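Long-range contacts in heme oxygenase (Chlamydomonas reinhardtii, PDB 4RAJ), which probably cleaves heme oxidatively to biliverdin, releasing carbon monoxide and iron: residues 19-24 / 190-195; 149-154 / 174-179. All blocks are in the same frame, centred on the assembly; numbering follows the deposited sequence.

Contact 1. Residues 19-24 / 190-195; sequences PLTKRL and AFKKQF
Thr21 meets Lys192 and Phe195 through its methyl CG2, while its hydroxyl OG1 is hydrogen-bonded to OD2 of Asp196, the residue that follows Phe195 in helix 184-200. The chi1 torsion of 45° sets OG1 between the backbone N and the carbonyl carbon and turns CG2 anti to the carbonyl carbon, so the polar and apolar branches of one small side chain both serve the interface. Asp196 also touches the side chains of Pro19 and Leu20. Pro19 holds the N-cap position of helix 20-27, so the carboxylate lies beside a helix start, where the helix dipole would be expected to steady its negative charge.

The rest of the contact is apolar, with no hydrogen bond between 19-24 and 190-195. Phe195 reaches over with CG anti to its backbone N (chi1 -170°), and two methyls meet the rim of its ring near the ring plane: Thr21 CG2 is 4.1 Å from Phe195 CD2, and Leu24 CD2 is 4.0 Å from Phe195 CE2. Leu24 crosses the Phe195 side chain at about a right angle, whereas Thr21 slides past it in the opposite direction. Leu20 adds CD2, 4.2 Å from Phe195 CE2. Beside this cluster the aliphatic part of Lys192 runs past Thr21, its CD lying 4.2 Å from Thr21 CG2.

The axes of the two short helical segments approach to 10.3 Å at 100°, a nearly perpendicular helix crossing bridged by side chains, in the all-helical heme oxygenase fold. Tyr145 of helix 140-151 meets the Phe195 ring with nearly parallel planes and also touches Thr21. Helix 204-227 also packs against helix 20-27, Leu210 on Leu20 and His214 on Leu24, and Arg23 forms a salt bridge to Asp208.

Contact 2. Residues 149-154 / 174-179; sequences LAMASG and TAAFDY
Met151 hooks its terminal methyl against the 174-179 loop, and this methyl and the Tyr179 hydroxyl make up the tight part of the contact. Met151 CE lies 3.2 Å from the carbonyl O of Ala176 and 3.4 Å from Phe177 CE1. The Met151 chain bends at chi2 (-68°) and again at chi3 (-60°), which folds CE back toward the loop. SD stands 5.1 Å from the centroid of the Phe177 ring, an oblique Met-aromatic contact, and Ala176 CB lies above one face of the same ring, offset toward its rim. Tyr179 brings its OH 3.4 Å from Met151 CB and its CZ 3.8 Å from Ala152 CB. The OH also comes within 3.1 Å of Ala152 N, but at an angle too poor for a hydrogen bond.

Helix 140-151 gives way here to a short break before helix 155-165, consistent with the glycine-containing kink of the distal helix that lies over the heme in this family. Gln156, just beyond the break, hydrogen-bonds through NE2 to the carbonyls of both Met151 and Phe177, tying the break to the loop. The Phe177 side chain comes within about 5 Å of a bound polyether, probably from the crystallisation liquor, whose pocket includes Ala150.

Beyond the touching residues the loop turns from 149-154: Asp178 is partly exposed and its CB points away. Its OD1 accepts a 2.9 Å hydrogen bond from Thr174 OG1 in the same loop and forms a salt bridge with Lys159 NZ of helix 155-165.

From the N terminus, helix 20-27 comes first and is met at contact 1 only after 165 intervening residues, mostly helical, when helix 184-200 packs on it. Contact 2 falls wholly within that long excursion: 149-154, at the end of helix 140-151, is joined by 174-179 after a short loop that contains helix 155-165. The two closures therefore nest and do not cross. Their centres are 19 Å apart, yet they touch through Leu149, whose CD2 lies 3.8 Å from Lys192 CG. Helix 140-151 thus links the N-terminal helix and helix 184-200 with the irregular segment leading into that helix.

Contact 1. Residues 19-24 / 190-195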
loop_
_atom_site.group_PDB
_atom_site.type_symbol
_atom_site.label_atom_id
_atom_site.label_comp_id
_atom_site.label_asym_id
_atom_site.label_seq_id
_atom_site.Cartn_x
_atom_site.Cartn_y
_atom_site.Cartn_z
ATOM N N PRO A 19 -21.428 0.084 -8.856
ATOM C CA PRO A 19 -20.669 -0.123 -7.620
ATOM C C PRO A 19 -19.543 0.900 -7.459
ATOM O O PRO A 19 -18.939 1.330 -8.450
ATOM C CB PRO A 19 -20.102 -1.543 -7.780
ATOM C CG PRO A 19 -20.809 -2.140 -8.976
ATOM C CD PRO A 19 -21.194 -0.989 -9.836
ATOM N N LEU A 20 -19.272 1.274 -6.213
ATOM C CA LEU A 20 -18.238 2.255 -5.896
ATOM C C LEU A 20 -16.876 1.851 -6.467
ATOM O O LEU A 20 -16.142 2.685 -7.005
ATOM C CB LEU A 20 -18.143 2.440 -4.377
ATOM C CG LEU A 20 -17.379 3.659 -3.854
ATOM C CD1 LEU A 20 -17.819 4.929 -4.572
ATOM C CD2 LEU A 20 -17.588 3.800 -2.358
ATOM N N THR A 21 -16.559 0.563 -6.366
ATOM C CA THR A 21 -15.295 0.050 -6.884
ATOM C C THR A 21 -15.136 0.362 -8.365
ATOM O O THR A 21 -14.056 0.717 -8.813
ATOM C CB THR A 21 -15.165 -1.476 -6.679
ATOM O OG1 THR A 21 -16.390 -2.113 -7.057
ATOM C CG2 THR A 21 -14.848 -1.794 -5.234
ATOM N N LYS A 22 -16.222 0.243 -9.120
ATOM C CA LYS A 22 -16.156 0.466 -10.553
ATOM C C LYS A 22 -16.049 1.955 -10.860
ATOM O O LYS A 22 -15.353 2.355 -11.789
ATOM C CB LYS A 22 -17.371 -0.146 -11.248
ATOM C CG LYS A 22 -17.195 -0.300 -12.745
ATOM C CD LYS A 22 -17.455 -1.739 -13.195
ATOM C CE LYS A 22 -18.931 -1.996 -13.452
ATOM N NZ LYS A 22 -19.202 -3.437 -13.718
ATOM N N ARG A 23 -16.737 2.779 -10.076
ATOM C CA ARG A 23 -16.616 4.218 -10.264
ATOM C C ARG A 23 -15.192 4.680 -9.972
ATOM O O ARG A 23 -14.645 5.517 -10.685
ATOM C CB ARG A 23 -17.607 4.987 -9.386
ATOM C CG ARG A 23 -17.493 6.505 -9.577
ATOM C CD ARG A 23 -18.787 7.232 -9.282
ATOM N NE ARG A 23 -18.826 7.742 -7.918
ATOM C CZ ARG A 23 -18.643 9.017 -7.581
ATOM N NH1 ARG A 23 -18.408 9.934 -8.507
ATOM N NH2 ARG A 23 -18.702 9.373 -6.304
ATOM N N LEU A 24 -14.584 4.126 -8.928
ATOM C CA LEU A 24 -13.228 4.523 -8.567
ATOM C C LEU A 24 -12.218 4.044 -9.600
ATOM O O LEU A 24 -11.379 4.817 -10.064
ATOM C CB LEU A 24 -12.859 3.998 -7.178
ATOM C CG LEU A 24 -13.118 4.947 -6.001
ATOM C CD1 LEU A 24 -14.546 5.466 -6.004
ATOM C CD2 LEU A 24 -12.831 4.257 -4.679
ATOM N N ALA A 190 -13.210 -10.186 -0.590
ATOM C CA ALA A 190 -13.993 -9.906 0.614
ATOM C C ALA A 190 -14.019 -8.412 0.925
ATOM O O ALA A 190 -15.052 -7.856 1.300
ATOM C CB ALA A 190 -13.440 -10.685 1.807
ATOM N N PHE A 191 -12.870 -7.762 0.802
ATOM C CA PHE A 191 -12.826 -6.324 1.041
ATOM C C PHE A 191 -13.647 -5.587 -0.010
ATOM O O PHE A 191 -14.399 -4.675 0.320
ATOM C CB PHE A 191 -11.397 -5.792 1.046
ATOM C CG PHE A 191 -11.325 -4.328 1.356
ATOM C CD1 PHE A 191 -11.401 -3.380 0.340
ATOM C CD2 PHE A 191 -11.262 -3.894 2.674
ATOM C CE1 PHE A 191 -11.376 -2.017 0.629
ATOM C CE2 PHE A 191 -11.245 -2.532 2.970
ATOM C CZ PHE A 191 -11.293 -1.599 1.944
ATOM N N LYS A 192 -13.490 -5.970 -1.274
ATOM C CA LYS A 192 -14.237 -5.320 -2.349
ATOM C C LYS A 192 -15.739 -5.402 -2.129
ATOM O O LYS A 192 -16.450 -4.414 -2.260
ATOM C CB LYS A 192 -13.922 -5.940 -3.706
ATOM C CG LYS A 192 -12.722 -5.390 -4.402
ATOM C CD LYS A 192 -12.960 -5.535 -5.885
ATOM C CE LYS A 192 -11.793 -5.041 -6.692
ATOM N NZ LYS A 192 -10.877 -6.175 -6.982
ATOM N N LYS A 193 -16.215 -6.596 -1.811
ATOM C CA LYS A 193 -17.641 -6.817 -1.602
ATOM C C LYS A 193 -18.184 -5.935 -0.488
ATOM O O LYS A 193 -19.212 -5.275 -0.650
ATOM C CB LYS A 193 -17.904 -8.291 -1.284
ATOM C CG LYS A 193 -19.364 -8.634 -1.026
ATOM C CD LYS A 193 -19.630 -10.100 -1.348
ATOM C CE LYS A 193 -21.026 -10.511 -0.935
ATOM N NZ LYS A 193 -21.188 -10.364 0.534
ATOM N N GLN A 194 -17.485 -5.906 0.639
ATOM C CA GLN A 194 -17.923 -5.073 1.748
ATOM C C GLN A 194 -17.770 -3.583 1.448
ATOM O O GLN A 194 -18.629 -2.794 1.824
ATOM C CB GLN A 194 -17.164 -5.408 3.024
ATOM C CG GLN A 194 -17.649 -4.596 4.213
ATOM C CD GLN A 194 -17.162 -5.141 5.534
ATOM O OE1 GLN A 194 -16.295 -6.014 5.579
ATOM N NE2 GLN A 194 -17.727 -4.634 6.623
ATOM N N PHE A 195 -16.676 -3.206 0.792
ATOM C CA PHE A 195 -16.445 -1.807 0.426
ATOM C C PHE A 195 -17.576 -1.284 -0.458
ATOM O O PHE A 195 -18.046 -0.159 -0.287
ATOM C CB PHE A 195 -15.095 -1.654 -0.284
ATOM C CG PHE A 195 -14.658 -0.220 -0.489
ATOM C CD1 PHE A 195 -14.410 0.611 0.593
ATOM C CD2 PHE A 195 -14.448 0.272 -1.762
ATOM C CE1 PHE A 195 -13.985 1.923 0.405
ATOM C CE2 PHE A 195 -14.023 1.580 -1.951
ATOM C CZ PHE A 195 -13.793 2.401 -0.863
#

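Contact 2. Residues 149-154 / 174-179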
loop_
_atom_site.group_PDB
_atom_site.type_symbol
_atom_site.label_atom_id
_atom_site.label_comp_id
_atom_site.label_asym_id
_atom_site.label_seq_id
_atom_site.Cartn_x
_atom_site.Cartn_y
_atom_site.Cartn_z
ATOM N N LEU A 149 -4.951 -3.619 -1.725
ATOM C CA LEU A 149 -5.483 -4.551 -2.708
ATOM C C LEU A 149 -4.518 -4.692 -3.890
ATOM O O LEU A 149 -4.439 -5.749 -4.517
ATOM C CB LEU A 149 -6.884 -4.111 -3.163
ATOM C CG LEU A 149 -8.036 -4.761 -2.374
ATOM C CD1 LEU A 149 -7.900 -4.576 -0.870
ATOM C CD2 LEU A 149 -9.397 -4.260 -2.841
ATOM N N ALA A 150 -3.743 -3.650 -4.159
ATOM C CA ALA A 150 -2.718 -3.734 -5.200
ATOM C C ALA A 150 -1.591 -4.681 -4.782
ATOM O O ALA A 150 -1.071 -5.432 -5.612
ATOM C CB ALA A 150 -2.170 -2.347 -5.530
ATOM N N MET A 151 -1.224 -4.664 -3.497
ATOM C CA MET A 151 -0.204 -5.592 -2.994
ATOM C C MET A 151 -0.626 -7.040 -3.193
ATOM O O MET A 151 0.210 -7.915 -3.494
ATOM C CB MET A 151 0.080 -5.322 -1.516
ATOM C CG MET A 151 0.673 -3.929 -1.303
ATOM S SD MET A 151 2.341 -3.829 -2.007
ATOM C CE MET A 151 3.078 -5.122 -1.013
ATOM N N ALA A 152 -1.928 -7.281 -3.026
ATOM C CA ALA A 152 -2.510 -8.621 -3.162
ATOM C C ALA A 152 -2.646 -9.029 -4.632
ATOM O O ALA A 152 -2.903 -10.199 -4.950
ATOM C CB ALA A 152 -3.871 -8.671 -2.471
ATOM N N SER A 153 -2.443 -8.051 -5.510
ATOM C CA SER A 153 -2.675 -8.180 -6.940
ATOM C C SER A 153 -1.396 -8.109 -7.763
ATOM O O SER A 153 -0.742 -9.127 -8.013
ATOM C CB SER A 153 -3.616 -7.076 -7.407
ATOM O OG SER A 153 -3.377 -6.739 -8.762
ATOM N N GLY A 154 -1.081 -6.900 -8.224
ATOM C CA GLY A 154 0.093 -6.664 -9.043
ATOM C C GLY A 154 1.369 -6.975 -8.287
ATOM O O GLY A 154 2.377 -7.356 -8.880
ATOM N N THR A 174 10.312 -12.093 0.126
ATOM C CA THR A 174 9.132 -11.461 -0.467
ATOM C C THR A 174 7.976 -11.389 0.508
ATOM O O THR A 174 6.812 -11.500 0.106
ATOM C CB THR A 174 8.663 -12.196 -1.755
ATOM O OG1 THR A 174 8.211 -13.523 -1.439
ATOM C CG2 THR A 174 9.801 -12.268 -2.792
ATOM N N ALA A 175 8.283 -11.204 1.793
ATOM C CA ALA A 175 7.238 -11.193 2.819
ATOM C C ALA A 175 6.258 -10.028 2.630
ATOM O O ALA A 175 5.093 -10.127 3.016
ATOM C CB ALA A 175 7.859 -11.149 4.220
ATOM N N ALA A 176 6.729 -8.945 2.019
ATOM C CA ALA A 176 5.866 -7.803 1.700
ATOM C C ALA A 176 4.703 -8.216 0.803
ATOM O O ALA A 176 3.627 -7.612 0.849
ATOM C CB ALA A 176 6.676 -6.694 1.023
ATOM N N PHE A 177 4.939 -9.240 -0.016
ATOM C CA PHE A 177 3.979 -9.705 -1.016
ATOM C C PHE A 177 3.394 -11.097 -0.713
ATOM O O PHE A 177 2.679 -11.665 -1.544
ATOM C CB PHE A 177 4.658 -9.728 -2.388
ATOM C CG PHE A 177 5.327 -8.425 -2.742
ATOM C CD1 PHE A 177 4.571 -7.327 -3.107
ATOM C CD2 PHE A 177 6.710 -8.301 -2.697
ATOM C CE1 PHE A 177 5.189 -6.126 -3.420
ATOM C CE2 PHE A 177 7.332 -7.106 -3.015
ATOM C CZ PHE A 177 6.574 -6.018 -3.375
ATOM N N ASP A 178 3.690 -11.639 0.462
ATOM C CA ASP A 178 3.226 -12.986 0.801
ATOM C C ASP A 178 1.887 -12.981 1.549
ATOM O O ASP A 178 1.608 -12.085 2.354
ATOM C CB ASP A 178 4.260 -13.727 1.652
ATOM C CG ASP A 178 5.532 -14.073 0.883
ATOM O OD1 ASP A 178 5.551 -14.047 -0.375
ATOM O OD2 ASP A 178 6.532 -14.365 1.555
ATOM N N TYR A 179 1.078 -14.004 1.283
ATOM C CA TYR A 179 -0.202 -14.194 1.956
ATOM C C TYR A 179 -0.306 -15.645 2.376
ATOM O O TYR A 179 -0.948 -16.452 1.709
ATOM C CB TYR A 179 -1.370 -13.801 1.038
ATOM C CG TYR A 179 -1.330 -12.317 0.707
ATOM C CD1 TYR A 179 -0.514 -11.841 -0.322
ATOM C CD2 TYR A 179 -2.083 -11.399 1.427
ATOM C CE1 TYR A 179 -0.441 -10.479 -0.621
ATOM C CE2 TYR A 179 -2.025 -10.027 1.132
ATOM C CZ TYR A 179 -1.199 -9.583 0.108
ATOM O OH TYR A 179 -1.111 -8.237 -0.198
#